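Local coordinates for protein carboxynorspermidine decarboxylase (Campylobacter jejuni subsp. jejuni 81116, PDB 3N29) that probably decarboxylates carboxynorspermidine to norspermidine with the help of pyridoxal 5'-phosphate, at residues 112-117 with 131-136; 158-163 with 221-226; 313-318 with 356-361; 391-396 with 407-412. All coordinates share one frame; numbering follows the deposited sequence.

Contact 1. Residues 112-117 with 131-136; sequences KEIHTY and SLSHHI
His-115 and His-135 lie side by side and point the same way on one face of the barrel sheet, their ring planes 59° apart. CE1 of His-115 sits over one face of the His-135 ring, toward its rim, and the two ND1 atoms are 3.0 Å apart. Tyr-267 meets both rings and Trp-232 stacks on His-135, making this the dense side. On the sheet's other face, chi1 of -48° turns OG1 of Thr-116 to donate to OG of Ser-133 (2.8 Å), which also bonds the carbonyl of Ile-129 in the helix of this beta-alpha-beta unit. CD1 of Ile-114 meets Leu-132 O at 3.5 Å. Toward solvent, exposed His-134 still takes a bond: Ile-114 N donates to its ND1 at 3.0 Å, tilted 23° from the ring plane, while His-134 N returns one to Ile-114 O at 2.7 Å. On His-115, NE2 donates almost in the ring plane to Glu-113 OE2 (3.0 Å), which helps fix the ring's rotation; with Lys-71 on OE1, both carboxylate oxygens are engaged.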
loop_
_atom_site.group_PDB
_atom_site.type_symbol
_atom_site.label_atom_id
_atom_site.label_comp_id
_atom_site.label_asym_id
_atom_site.label_seq_id
_atom_site.Cartn_x
_atom_site.Cartn_y
_atom_site.Cartn_z
ATOM N N LYS A 112 7.465 -26.719 -7.605
ATOM C CA LYS A 112 8.838 -27.117 -7.452
ATOM C C LYS A 112 9.213 -27.015 -5.970
ATOM O O LYS A 112 8.372 -27.183 -5.166
ATOM C CB LYS A 112 9.769 -26.486 -8.452
ATOM C CG LYS A 112 9.408 -26.831 -9.895
ATOM C CD LYS A 112 10.347 -26.307 -10.908
ATOM C CE LYS A 112 11.728 -26.706 -10.669
ATOM N NZ LYS A 112 12.565 -26.598 -11.855
ATOM N N GLU A 113 10.473 -26.877 -5.626
ATOM C CA GLU A 113 10.853 -26.811 -4.218
ATOM C C GLU A 113 10.234 -25.587 -3.517
ATOM O O GLU A 113 10.037 -24.579 -4.100
ATOM C CB GLU A 113 12.346 -26.692 -4.065
ATOM C CG GLU A 113 13.122 -27.840 -4.581
ATOM C CD GLU A 113 14.535 -27.925 -4.043
ATOM O OE1 GLU A 113 15.202 -28.887 -4.346
ATOM O OE2 GLU A 113 15.007 -27.032 -3.361
ATOM N N ILE A 114 9.844 -25.773 -2.279
ATOM C CA ILE A 114 9.243 -24.734 -1.485
ATOM C C ILE A 114 10.019 -24.563 -0.187
ATOM O O ILE A 114 10.144 -25.486 0.547
ATOM C CB ILE A 114 7.804 -25.076 -1.161
ATOM C CG1 ILE A 114 6.954 -25.144 -2.419
ATOM C CG2 ILE A 114 7.255 -24.123 -0.181
ATOM C CD1 ILE A 114 5.598 -25.454 -2.157
ATOM N N HIS A 115 10.514 -23.367 0.046
ATOM C CA HIS A 115 11.279 -23.019 1.216
ATOM C C HIS A 115 10.576 -21.885 1.954
ATOM O O HIS A 115 10.471 -20.804 1.455
ATOM C CB HIS A 115 12.650 -22.554 0.803
ATOM C CG HIS A 115 13.455 -23.599 0.109
ATOM N ND1 HIS A 115 14.658 -24.043 0.583
ATOM C CD2 HIS A 115 13.217 -24.305 -1.012
ATOM C CE1 HIS A 115 15.131 -24.969 -0.219
ATOM N NE2 HIS A 115 14.281 -25.140 -1.198
ATOM N N THR A 116 10.202 -22.145 3.178
ATOM C CA THR A 116 9.423 -21.214 3.973
ATOM C C THR A 116 10.164 -20.701 5.207
ATOM O O THR A 116 10.767 -21.449 5.934
ATOM C CB THR A 116 8.107 -21.843 4.380
ATOM O OG1 THR A 116 7.484 -22.442 3.256
ATOM C CG2 THR A 116 7.203 -20.839 4.988
ATOM N N TYR A 117 10.102 -19.400 5.413
ATOM C CA TYR A 117 10.747 -18.743 6.510
ATOM C C TYR A 117 9.727 -17.724 6.968
ATOM O O TYR A 117 9.154 -16.997 6.135
ATOM C CB TYR A 117 12.014 -17.955 6.069
ATOM C CG TYR A 117 12.298 -16.890 7.085
ATOM C CD1 TYR A 117 12.773 -17.226 8.370
ATOM C CD2 TYR A 117 11.999 -15.544 6.809
ATOM C CE1 TYR A 117 12.995 -16.241 9.338
ATOM C CE2 TYR A 117 12.168 -14.544 7.787
ATOM C CZ TYR A 117 12.647 -14.893 9.053
ATOM O OH TYR A 117 12.806 -13.877 9.964
ATOM N N SER A 131 3.183 -29.545 5.277
ATOM C CA SER A 131 2.874 -30.517 4.202
ATOM C C SER A 131 3.391 -29.980 2.861
ATOM O O SER A 131 3.695 -30.736 1.974
ATOM C CB SER A 131 1.367 -30.824 4.087
ATOM O OG SER A 131 0.700 -29.587 3.854
ATOM N N LEU A 132 3.561 -28.676 2.728
ATOM C CA LEU A 132 3.975 -28.108 1.464
ATOM C C LEU A 132 5.500 -27.915 1.333
ATOM O O LEU A 132 6.032 -27.989 0.227
ATOM C CB LEU A 132 3.316 -26.757 1.263
ATOM C CG LEU A 132 1.788 -26.733 1.016
ATOM C CD1 LEU A 132 1.419 -25.291 1.085
ATOM C CD2 LEU A 132 1.310 -27.454 -0.302
ATOM N N SER A 133 6.196 -27.627 2.431
ATOM C CA SER A 133 7.575 -27.121 2.361
ATOM C C SER A 133 8.640 -28.172 2.350
ATOM O O SER A 133 8.534 -29.154 3.067
ATOM C CB SER A 133 7.823 -26.198 3.556
ATOM O OG SER A 133 6.831 -25.196 3.555
ATOM N N HIS A 134 9.675 -27.980 1.534
ATOM C CA HIS A 134 10.872 -28.816 1.632
ATOM C C HIS A 134 11.784 -28.409 2.784
ATOM O O HIS A 134 12.246 -29.273 3.565
ATOM C CB HIS A 134 11.605 -28.850 0.295
ATOM C CG HIS A 134 10.755 -29.410 -0.782
ATOM N ND1 HIS A 134 9.817 -28.646 -1.440
ATOM C CD2 HIS A 134 10.602 -30.688 -1.233
ATOM C CE1 HIS A 134 9.145 -29.420 -2.279
ATOM N NE2 HIS A 134 9.605 -30.661 -2.179
ATOM N N HIS A 135 12.038 -27.106 2.890
ATOM C CA HIS A 135 12.762 -26.522 3.983
ATOM C C HIS A 135 11.849 -25.585 4.800
ATOM O O HIS A 135 11.037 -24.865 4.209
ATOM C CB HIS A 135 13.860 -25.640 3.440
ATOM C CG HIS A 135 15.000 -26.387 2.823
ATOM N ND1 HIS A 135 16.207 -25.775 2.540
ATOM C CD2 HIS A 135 15.111 -27.672 2.393
ATOM C CE1 HIS A 135 17.036 -26.683 2.038
ATOM N NE2 HIS A 135 16.395 -27.834 1.933
ATOM N N ILE A 136 12.015 -25.597 6.128
ATOM C CA ILE A 136 11.433 -24.602 7.002
ATOM C C ILE A 136 12.546 -23.936 7.822
ATOM O O ILE A 136 13.369 -24.598 8.460
ATOM C CB ILE A 136 10.348 -25.188 7.876
ATOM C CG1 ILE A 136 9.135 -25.623 7.022
ATOM C CG2 ILE A 136 9.789 -24.109 8.910
ATOM C CD1 ILE A 136 8.090 -26.518 7.852
#

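Contact 2. Residues 158-163 with 221-226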
loop_
_atom_site.group_PDB
_atom_site.type_symbol
_atom_site.label_atom_id
_atom_site.label_comp_id
_atom_site.label_asym_id
_atom_site.label_seq_id
_atom_site.Cartn_x
_atom_site.Cartn_y
_atom_site.Cartn_z
ATOM N N LEU A 158 17.778 -22.542 10.713
ATOM C CA LEU A 158 17.679 -21.335 11.536
ATOM C C LEU A 158 18.243 -20.113 10.836
ATOM O O LEU A 158 19.318 -20.178 10.213
ATOM C CB LEU A 158 18.421 -21.503 12.851
ATOM C CG LEU A 158 17.927 -22.658 13.745
ATOM C CD1 LEU A 158 18.955 -22.963 14.826
ATOM C CD2 LEU A 158 16.491 -22.430 14.343
ATOM N N ARG A 159 17.569 -18.980 11.015
ATOM C CA ARG A 159 18.048 -17.741 10.459
ATOM C C ARG A 159 19.021 -17.097 11.437
ATOM O O ARG A 159 18.760 -17.036 12.634
ATOM C CB ARG A 159 16.913 -16.797 10.118
ATOM C CG ARG A 159 17.469 -15.478 9.633
ATOM C CD ARG A 159 16.429 -14.628 8.964
ATOM N NE ARG A 159 16.928 -13.379 8.389
ATOM C CZ ARG A 159 16.166 -12.486 7.756
ATOM N NH1 ARG A 159 14.857 -12.672 7.657
ATOM N NH2 ARG A 159 16.698 -11.389 7.232
ATOM N N CYS A 160 20.139 -16.639 10.904
ATOM C CA CYS A 160 21.258 -16.068 11.664
ATOM C C CYS A 160 21.260 -14.547 11.480
ATOM O O CYS A 160 21.150 -14.050 10.348
ATOM C CB CYS A 160 22.527 -16.624 11.096
ATOM S SG CYS A 160 22.610 -18.429 11.317
ATOM N N ASN A 161 21.365 -13.823 12.581
ATOM C CA ASN A 161 21.442 -12.372 12.558
ATOM C C ASN A 161 22.918 -12.083 12.389
ATOM O O ASN A 161 23.668 -12.265 13.290
ATOM C CB ASN A 161 20.915 -11.767 13.855
ATOM C CG ASN A 161 21.021 -10.259 13.879
ATOM O OD1 ASN A 161 21.810 -9.691 13.108
ATOM N ND2 ASN A 161 20.233 -9.577 14.792
ATOM N N VAL A 162 23.349 -11.641 11.234
ATOM C CA VAL A 162 24.777 -11.476 11.057
ATOM C C VAL A 162 25.330 -10.200 11.676
ATOM O O VAL A 162 26.549 -10.151 12.003
ATOM C CB VAL A 162 25.150 -11.646 9.612
ATOM C CG1 VAL A 162 26.612 -11.286 9.387
ATOM C CG2 VAL A 162 24.874 -13.099 9.257
ATOM N N GLU A 163 24.456 -9.209 11.947
ATOM C CA GLU A 163 24.874 -7.996 12.707
ATOM C C GLU A 163 25.979 -7.215 11.973
ATOM O O GLU A 163 27.123 -7.130 12.424
ATOM C CB GLU A 163 25.368 -8.339 14.133
ATOM C CG GLU A 163 24.342 -8.932 15.139
ATOM C CD GLU A 163 24.891 -8.929 16.585
ATOM O OE1 GLU A 163 25.490 -9.946 17.073
ATOM O OE2 GLU A 163 24.745 -7.865 17.221
ATOM N N GLU A 221 33.035 -15.775 10.509
ATOM C CA GLU A 221 33.736 -15.413 11.717
ATOM C C GLU A 221 32.828 -15.721 12.932
ATOM O O GLU A 221 33.282 -16.362 13.875
ATOM C CB GLU A 221 34.157 -13.958 11.654
ATOM C CG GLU A 221 35.202 -13.563 12.640
ATOM C CD GLU A 221 34.888 -12.211 13.241
ATOM O OE1 GLU A 221 35.689 -11.275 13.062
ATOM O OE2 GLU A 221 33.810 -12.078 13.869
ATOM N N LYS A 222 31.563 -15.322 12.882
ATOM C CA LYS A 222 30.685 -15.484 14.026
ATOM C C LYS A 222 30.002 -16.859 14.170
ATOM O O LYS A 222 29.730 -17.296 15.296
ATOM C CB LYS A 222 29.604 -14.388 14.032
ATOM C CG LYS A 222 30.062 -13.001 14.468
ATOM C CD LYS A 222 28.904 -11.946 14.196
ATOM C CE LYS A 222 29.004 -10.633 15.027
ATOM N NZ LYS A 222 28.886 -9.375 14.188
ATOM N N PHE A 223 29.651 -17.503 13.069
ATOM C CA PHE A 223 28.848 -18.731 13.111
ATOM C C PHE A 223 29.622 -19.958 12.573
ATOM O O PHE A 223 29.086 -21.074 12.546
ATOM C CB PHE A 223 27.581 -18.553 12.294
ATOM C CG PHE A 223 26.636 -17.483 12.802
ATOM C CD1 PHE A 223 25.527 -17.815 13.578
ATOM C CD2 PHE A 223 26.845 -16.160 12.473
ATOM C CE1 PHE A 223 24.639 -16.830 14.035
ATOM C CE2 PHE A 223 25.979 -15.146 12.930
ATOM C CZ PHE A 223 24.865 -15.504 13.719
ATOM N N GLY A 224 30.853 -19.709 12.164
ATOM C CA GLY A 224 31.813 -20.696 11.617
ATOM C C GLY A 224 31.842 -22.062 12.234
ATOM O O GLY A 224 31.838 -23.070 11.515
ATOM N N LYS A 225 31.839 -22.100 13.559
ATOM C CA LYS A 225 31.972 -23.354 14.291
ATOM C C LYS A 225 30.743 -24.276 14.133
ATOM O O LYS A 225 30.842 -25.480 14.365
ATOM C CB LYS A 225 32.310 -23.087 15.772
ATOM C CG LYS A 225 31.136 -23.005 16.705
ATOM C CD LYS A 225 31.502 -22.400 18.075
ATOM C CE LYS A 225 31.825 -23.441 19.123
ATOM N NZ LYS A 225 31.501 -22.877 20.490
ATOM N N TRP A 226 29.614 -23.733 13.665
ATOM C CA TRP A 226 28.433 -24.548 13.449
ATOM C C TRP A 226 28.088 -24.837 11.980
ATOM O O TRP A 226 27.107 -25.488 11.716
ATOM C CB TRP A 226 27.215 -23.862 14.116
ATOM C CG TRP A 226 27.450 -23.633 15.557
ATOM C CD1 TRP A 226 27.564 -24.583 16.538
ATOM C CD2 TRP A 226 27.599 -22.387 16.181
ATOM N NE1 TRP A 226 27.788 -23.988 17.744
ATOM C CE2 TRP A 226 27.831 -22.635 17.560
ATOM C CE3 TRP A 226 27.575 -21.072 15.721
ATOM C CZ2 TRP A 226 27.988 -21.608 18.488
ATOM C CZ3 TRP A 226 27.750 -20.048 16.638
ATOM C CH2 TRP A 226 27.951 -20.318 18.011
#
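Beyond strand 155-159 the chain continues through Cys-160 to Glu-163 and passes the C-terminal end of helix 209-223 without sheet pairing: the nearest CA atoms, those of Val-162 and Lys-222, are 7.7 Å apart. Side chains therefore bridge the gap. Phe-223 makes most of the contacts. CB of Cys-160 rests over one face of the Phe-223 ring, displaced toward the rim, in a CH-pi contact 3.9 Å from the centroid; SG of Cys-160 approaches the same ring obliquely, 4.2 Å from the centroid. At the ring edge, in its plane, lies the carbonyl O of Asn-161, 3.5 Å from CZ of Phe-223. CG2 of Val-162 reaches CE2 of Phe-223 more loosely, at 4.3 Å. Phe-219 and Phe-188 add further aromatic neighbours to Phe-223. Nearer the surface, Lys-222 bends at its last torsion (chi4 130°), bringing NZ to the Val-162 carbonyl O in a weak hydrogen bond of 3.3 Å. The side chains of Lys-222 and Glu-163 cross at about a right angle, with NZ 4.5 Å from OE1, beyond a salt bridge. Helix 209-223, which follows strand 198-200, here packs beside neighbouring strand 155-159 in the outer helical layer of the beta/alpha barrel.

Contact 3. Residues 313-318 with 356-361; sequences PYTSEV and GEYAFD
Tyr-358 reaches from strand 354-360 to the loop at 313-318, where OH of Tyr-358 donates to the carbonyl O of Ser-316 at 2.7 Å. The bond lies in the carbonyl plane, on a lone pair (C=O...donor angle 142°), and the acceptor sits at the edge of the tyrosine ring, near its plane. Val-318 crosses the same ring at about a right angle: its CG2 comes within 3.4 Å of CE1 of Tyr-358. CG1 of Val-318, anti to the backbone N (chi1 166°), lies 4.1 Å from CE1 of Phe-360. The loop thus packs on one side of the beta domain, in which strand 354-360 pairs antiparallel with both 321-325 and 340-345; Ile-370 from strand 369-372 also touches Val-318 and Phe-360. Thr-315 approaches Tyr-358 from the opposite direction, CG2 of Thr-315 lying 3.5 Å from OH of Tyr-358. A water accepts from Ser-316 N at 2.9 Å and gives a weak bond to OH of Tyr-358, while Ser-316 OG also has Gln-375 as a partner.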
loop_
_atom_site.group_PDB
_atom_site.type_symbol
_atom_site.label_atom_id
_atom_site.label_comp_id
_atom_site.label_asym_id
_atom_site.label_seq_id
_atom_site.Cartn_x
_atom_site.Cartn_y
_atom_site.Cartn_z
ATOM N N PRO A 313 11.334 7.352 -0.683
ATOM C CA PRO A 313 10.637 7.538 -1.942
ATOM C C PRO A 313 11.675 7.392 -3.095
ATOM O O PRO A 313 12.861 7.323 -2.827
ATOM C CB PRO A 313 10.084 8.999 -1.843
ATOM C CG PRO A 313 11.102 9.731 -0.882
ATOM C CD PRO A 313 11.803 8.626 -0.077
ATOM N N TYR A 314 11.236 7.232 -4.349
ATOM C CA TYR A 314 12.167 7.298 -5.482
ATOM C C TYR A 314 11.328 7.715 -6.661
ATOM O O TYR A 314 10.093 7.720 -6.579
ATOM C CB TYR A 314 12.929 5.950 -5.704
ATOM C CG TYR A 314 12.116 4.905 -6.501
ATOM C CD1 TYR A 314 12.244 4.829 -7.876
ATOM C CD2 TYR A 314 11.225 4.011 -5.864
ATOM C CE1 TYR A 314 11.557 3.831 -8.657
ATOM C CE2 TYR A 314 10.485 3.054 -6.626
ATOM C CZ TYR A 314 10.659 3.000 -8.052
ATOM O OH TYR A 314 9.956 2.116 -8.865
ATOM N N THR A 315 11.970 8.030 -7.764
ATOM C CA THR A 315 11.245 8.516 -8.930
ATOM C C THR A 315 11.412 7.535 -10.065
ATOM O O THR A 315 12.521 7.221 -10.443
ATOM C CB THR A 315 11.750 9.965 -9.343
ATOM O OG1 THR A 315 11.634 10.838 -8.224
ATOM C CG2 THR A 315 11.030 10.508 -10.571
ATOM N N SER A 316 10.299 7.083 -10.646
ATOM C CA SER A 316 10.381 6.203 -11.800
ATOM C C SER A 316 10.888 6.897 -13.031
ATOM O O SER A 316 10.533 8.047 -13.303
ATOM C CB SER A 316 9.016 5.592 -12.079
ATOM O OG SER A 316 9.067 4.640 -13.148
ATOM N N GLU A 317 11.662 6.151 -13.819
ATOM C CA GLU A 317 12.005 6.595 -15.138
ATOM C C GLU A 317 10.778 6.373 -16.020
ATOM O O GLU A 317 9.881 5.515 -15.707
ATOM C CB GLU A 317 13.227 5.838 -15.688
ATOM C CG GLU A 317 14.527 6.032 -14.885
ATOM C CD GLU A 317 15.245 7.376 -15.091
ATOM O OE1 GLU A 317 14.814 8.199 -15.994
ATOM O OE2 GLU A 317 16.254 7.606 -14.338
ATOM N N VAL A 318 10.687 7.181 -17.064
ATOM C CA VAL A 318 9.626 7.105 -18.052
ATOM C C VAL A 318 10.225 6.994 -19.429
ATOM O O VAL A 318 11.232 7.710 -19.744
ATOM C CB VAL A 318 8.712 8.344 -17.962
ATOM C CG1 VAL A 318 7.787 8.489 -19.190
ATOM C CG2 VAL A 318 7.915 8.290 -16.636
ATOM N N GLY A 356 6.383 13.034 -10.594
ATOM C CA GLY A 356 7.547 13.866 -10.797
ATOM C C GLY A 356 7.376 14.774 -12.000
ATOM O O GLY A 356 6.296 14.808 -12.610
ATOM N N GLU A 357 8.414 15.571 -12.332
ATOM C CA GLU A 357 8.397 16.457 -13.473
ATOM C C GLU A 357 9.363 15.893 -14.512
ATOM O O GLU A 357 10.483 15.524 -14.146
ATOM C CB GLU A 357 8.898 17.854 -13.070
ATOM C CG GLU A 357 8.660 18.844 -14.120
ATOM C CD GLU A 357 9.305 20.225 -13.814
ATOM O OE1 GLU A 357 9.421 21.060 -14.773
ATOM O OE2 GLU A 357 9.735 20.427 -12.654
ATOM N N TYR A 358 8.896 15.730 -15.747
ATOM C CA TYR A 358 9.671 15.059 -16.773
ATOM C C TYR A 358 9.687 15.877 -18.056
ATOM O O TYR A 358 8.735 16.656 -18.348
ATOM C CB TYR A 358 9.036 13.690 -17.093
ATOM C CG TYR A 358 8.907 12.685 -15.956
ATOM C CD1 TYR A 358 9.759 11.606 -15.868
ATOM C CD2 TYR A 358 7.912 12.814 -14.966
ATOM C CE1 TYR A 358 9.633 10.669 -14.854
ATOM C CE2 TYR A 358 7.785 11.844 -13.913
ATOM C CZ TYR A 358 8.649 10.788 -13.873
ATOM O OH TYR A 358 8.513 9.835 -12.884
ATOM N N ALA A 359 10.764 15.688 -18.819
ATOM C CA ALA A 359 11.012 16.367 -20.039
ATOM C C ALA A 359 10.777 15.359 -21.149
ATOM O O ALA A 359 11.346 14.242 -21.085
ATOM C CB ALA A 359 12.457 16.828 -20.115
ATOM N N PHE A 360 9.968 15.777 -22.127
ATOM C CA PHE A 360 9.686 15.012 -23.347
ATOM C C PHE A 360 10.169 15.780 -24.596
ATOM O O PHE A 360 10.314 17.016 -24.537
ATOM C CB PHE A 360 8.172 14.754 -23.464
ATOM C CG PHE A 360 7.593 13.896 -22.361
ATOM C CD1 PHE A 360 7.379 12.528 -22.556
ATOM C CD2 PHE A 360 7.222 14.447 -21.141
ATOM C CE1 PHE A 360 6.794 11.729 -21.571
ATOM C CE2 PHE A 360 6.682 13.641 -20.142
ATOM C CZ PHE A 360 6.481 12.295 -20.338
ATOM N N ASP A 361 10.389 15.046 -25.703
ATOM C CA ASP A 361 10.747 15.608 -27.032
ATOM C C ASP A 361 9.602 16.239 -27.803
ATOM O O ASP A 361 9.832 16.908 -28.808
ATOM C CB ASP A 361 11.203 14.482 -27.964
ATOM C CG ASP A 361 12.589 14.046 -27.688
ATOM O OD1 ASP A 361 13.201 14.549 -26.720
ATOM O OD2 ASP A 361 13.094 13.214 -28.467
HETATM O O HOH W 1 7.857 8.369 -9.901
#

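Contact 4. Residues 391-396 with 407-412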
loop_
_atom_site.group_PDB
_atom_site.type_symbol
_atom_site.label_atom_id
_atom_site.label_comp_id
_atom_site.label_asym_id
_atom_site.label_seq_id
_atom_site.Cartn_x
_atom_site.Cartn_y
_atom_site.Cartn_z
ATOM N N LEU A 391 -7.600 -1.054 -10.799
ATOM C CA LEU A 391 -6.275 -1.699 -10.802
ATOM C C LEU A 391 -5.718 -1.837 -12.217
ATOM O O LEU A 391 -6.481 -2.097 -13.173
ATOM C CB LEU A 391 -6.442 -3.126 -10.252
ATOM C CG LEU A 391 -6.603 -3.213 -8.763
ATOM C CD1 LEU A 391 -7.231 -4.580 -8.323
ATOM C CD2 LEU A 391 -5.235 -3.009 -8.083
ATOM N N PRO A 392 -4.394 -1.771 -12.357
ATOM C CA PRO A 392 -3.813 -2.101 -13.685
ATOM C C PRO A 392 -3.963 -3.581 -13.906
ATOM O O PRO A 392 -3.717 -4.335 -12.971
ATOM C CB PRO A 392 -2.330 -1.699 -13.541
ATOM C CG PRO A 392 -2.370 -0.686 -12.339
ATOM C CD PRO A 392 -3.350 -1.350 -11.417
ATOM N N ASN A 393 -4.318 -3.971 -15.143
ATOM C CA ASN A 393 -4.344 -5.351 -15.526
ATOM C C ASN A 393 -2.919 -5.886 -15.627
ATOM O O ASN A 393 -1.957 -5.129 -15.730
ATOM C CB ASN A 393 -5.086 -5.546 -16.859
ATOM C CG ASN A 393 -6.583 -5.136 -16.791
ATOM O OD1 ASN A 393 -7.260 -5.378 -15.797
ATOM N ND2 ASN A 393 -7.068 -4.488 -17.859
ATOM N N LEU A 394 -2.824 -7.185 -15.500
ATOM C CA LEU A 394 -1.561 -7.904 -15.675
ATOM C C LEU A 394 -1.526 -8.541 -17.056
ATOM O O LEU A 394 -2.404 -9.312 -17.406
ATOM C CB LEU A 394 -1.420 -8.936 -14.587
ATOM C CG LEU A 394 -1.583 -8.533 -13.123
ATOM C CD1 LEU A 394 -1.194 -9.779 -12.213
ATOM C CD2 LEU A 394 -0.853 -7.250 -12.770
ATOM N N MET A 395 -0.500 -8.232 -17.832
ATOM C CA MET A 395 -0.356 -8.740 -19.177
ATOM C C MET A 395 1.067 -9.229 -19.406
ATOM O O MET A 395 2.017 -8.799 -18.718
ATOM C CB MET A 395 -0.686 -7.623 -20.203
ATOM C CG MET A 395 -2.081 -6.914 -20.003
ATOM S SD MET A 395 -2.445 -5.738 -21.402
ATOM C CE MET A 395 -3.317 -6.899 -22.418
ATOM N N LEU A 396 1.184 -10.104 -20.374
ATOM C CA LEU A 396 2.402 -10.770 -20.777
ATOM C C LEU A 396 2.628 -10.534 -22.243
ATOM O O LEU A 396 1.836 -10.953 -23.064
ATOM C CB LEU A 396 2.321 -12.273 -20.460
ATOM C CG LEU A 396 3.592 -13.024 -20.905
ATOM C CD1 LEU A 396 4.733 -12.637 -20.026
ATOM C CD2 LEU A 396 3.411 -14.536 -20.978
ATOM N N ARG A 407 -4.351 -11.261 -15.940
ATOM C CA ARG A 407 -5.415 -10.939 -14.991
ATOM C C ARG A 407 -6.048 -9.660 -15.348
ATOM O O ARG A 407 -5.360 -8.646 -15.554
ATOM C CB ARG A 407 -4.875 -10.753 -13.597
ATOM C CG ARG A 407 -4.252 -12.029 -13.047
ATOM C CD ARG A 407 -4.833 -12.440 -11.771
ATOM N NE ARG A 407 -4.083 -13.511 -11.138
ATOM C CZ ARG A 407 -4.459 -14.786 -11.102
ATOM N NH1 ARG A 407 -5.570 -15.186 -11.695
ATOM N NH2 ARG A 407 -3.709 -15.666 -10.478
ATOM N N GLU A 408 -7.373 -9.704 -15.508
ATOM C CA GLU A 408 -8.161 -8.498 -15.752
ATOM C C GLU A 408 -9.022 -8.290 -14.497
ATOM O O GLU A 408 -9.815 -9.161 -14.109
ATOM C CB GLU A 408 -9.055 -8.647 -16.964
ATOM C CG GLU A 408 -9.793 -7.353 -17.328
ATOM C CD GLU A 408 -10.662 -7.466 -18.572
ATOM O OE1 GLU A 408 -10.825 -8.557 -19.115
ATOM O OE2 GLU A 408 -11.206 -6.443 -18.981
ATOM N N PHE A 409 -8.864 -7.153 -13.867
ATOM C CA PHE A 409 -9.522 -6.943 -12.616
ATOM C C PHE A 409 -10.910 -6.360 -12.767
ATOM O O PHE A 409 -11.289 -5.944 -13.840
ATOM C CB PHE A 409 -8.592 -6.124 -11.699
ATOM C CG PHE A 409 -7.298 -6.833 -11.439
ATOM C CD1 PHE A 409 -7.251 -7.934 -10.624
ATOM C CD2 PHE A 409 -6.152 -6.418 -12.009
ATOM C CE1 PHE A 409 -6.098 -8.633 -10.413
ATOM C CE2 PHE A 409 -4.960 -7.067 -11.750
ATOM C CZ PHE A 409 -4.941 -8.192 -10.967
ATOM N N SER A 410 -11.691 -6.377 -11.712
ATOM C CA SER A 410 -13.041 -5.794 -11.749
ATOM C C SER A 410 -13.428 -5.242 -10.388
ATOM O O SER A 410 -12.672 -5.364 -9.386
ATOM C CB SER A 410 -14.051 -6.858 -12.262
ATOM O OG SER A 410 -14.216 -7.860 -11.294
ATOM N N TYR A 411 -14.609 -4.601 -10.356
ATOM C CA TYR A 411 -15.204 -3.994 -9.165
ATOM C C TYR A 411 -15.076 -4.832 -7.881
ATOM O O TYR A 411 -14.737 -4.305 -6.786
ATOM C CB TYR A 411 -16.692 -3.709 -9.490
ATOM C CG TYR A 411 -17.548 -3.370 -8.273
ATOM C CD1 TYR A 411 -17.268 -2.258 -7.502
ATOM C CD2 TYR A 411 -18.586 -4.227 -7.881
ATOM C CE1 TYR A 411 -18.048 -1.962 -6.396
ATOM C CE2 TYR A 411 -19.359 -3.985 -6.783
ATOM C CZ TYR A 411 -19.108 -2.831 -6.036
ATOM O OH TYR A 411 -19.864 -2.587 -4.916
ATOM N N LYS A 412 -15.364 -6.114 -7.996
ATOM C CA LYS A 412 -15.339 -6.994 -6.865
ATOM C C LYS A 412 -13.964 -7.078 -6.213
ATOM O O LYS A 412 -13.879 -7.443 -5.032
ATOM C CB LYS A 412 -15.794 -8.442 -7.221
ATOM C CG LYS A 412 -17.284 -8.559 -7.605
ATOM C CD LYS A 412 -18.213 -8.253 -6.460
ATOM C CE LYS A 412 -19.595 -8.751 -6.730
ATOM N NZ LYS A 412 -20.334 -8.599 -5.442
#
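The Phe-409 ring has CD1 of Leu-391 over one face, a CH-pi contact 4.3 Å from the centroid. Two atoms lie at its edge, near the ring plane: the carbonyl O of Pro-392, 3.2 Å from CE2 of Phe-409, and CG of Leu-394, 3.9 Å from the same carbon. Asn-393 ties down the backbone beside the ring. Its chi1 of -63° brings OD1 beside Phe-409 N, from which it accepts at 3.1 Å, the donor tilted 24° from the amide's carbonyl plane. Next along the strand, Leu-394 and Arg-407 form an antiparallel hydrogen-bonded pair, with Leu-394 N to Arg-407 O at 2.9 Å and Arg-407 N to Leu-394 O at 3.1 Å. This pair extends the hairpin of strands 393-397 and 403-405 in the mixed sheet. On the face shared by that pair, CD1 of Leu-394 touches CG of Arg-407 at 3.9 Å; the arginine then bends at chi2, and NH2 bonds the hydroxyl of Tyr-109. Leu-416 of the second subunit packs on Phe-409.

The four contacts follow one another along the chain, each closing before the next opens. Contacts 1 and 2 belong to the eight-stranded parallel barrel, where strands 135-138 and 155-159 are neighbours; their centres lie 22 Å apart, and CE2 of Tyr-117 meets NH1 of Arg-159 at 3.3 Å. Contacts 3 and 4 both reach the mixed beta sheet, with centres 25 Å apart and nearest atoms about 13 Å apart. Contact 3 lies across the chain's centre from both barrel contacts, about 40 Å from contact 1 and 42 Å from contact 2 between centres. The pairs thus sample barrel and beta domain. Contact 4 meets the second subunit through several residues, contacts 1 and 2 through one each, contact 3 through none.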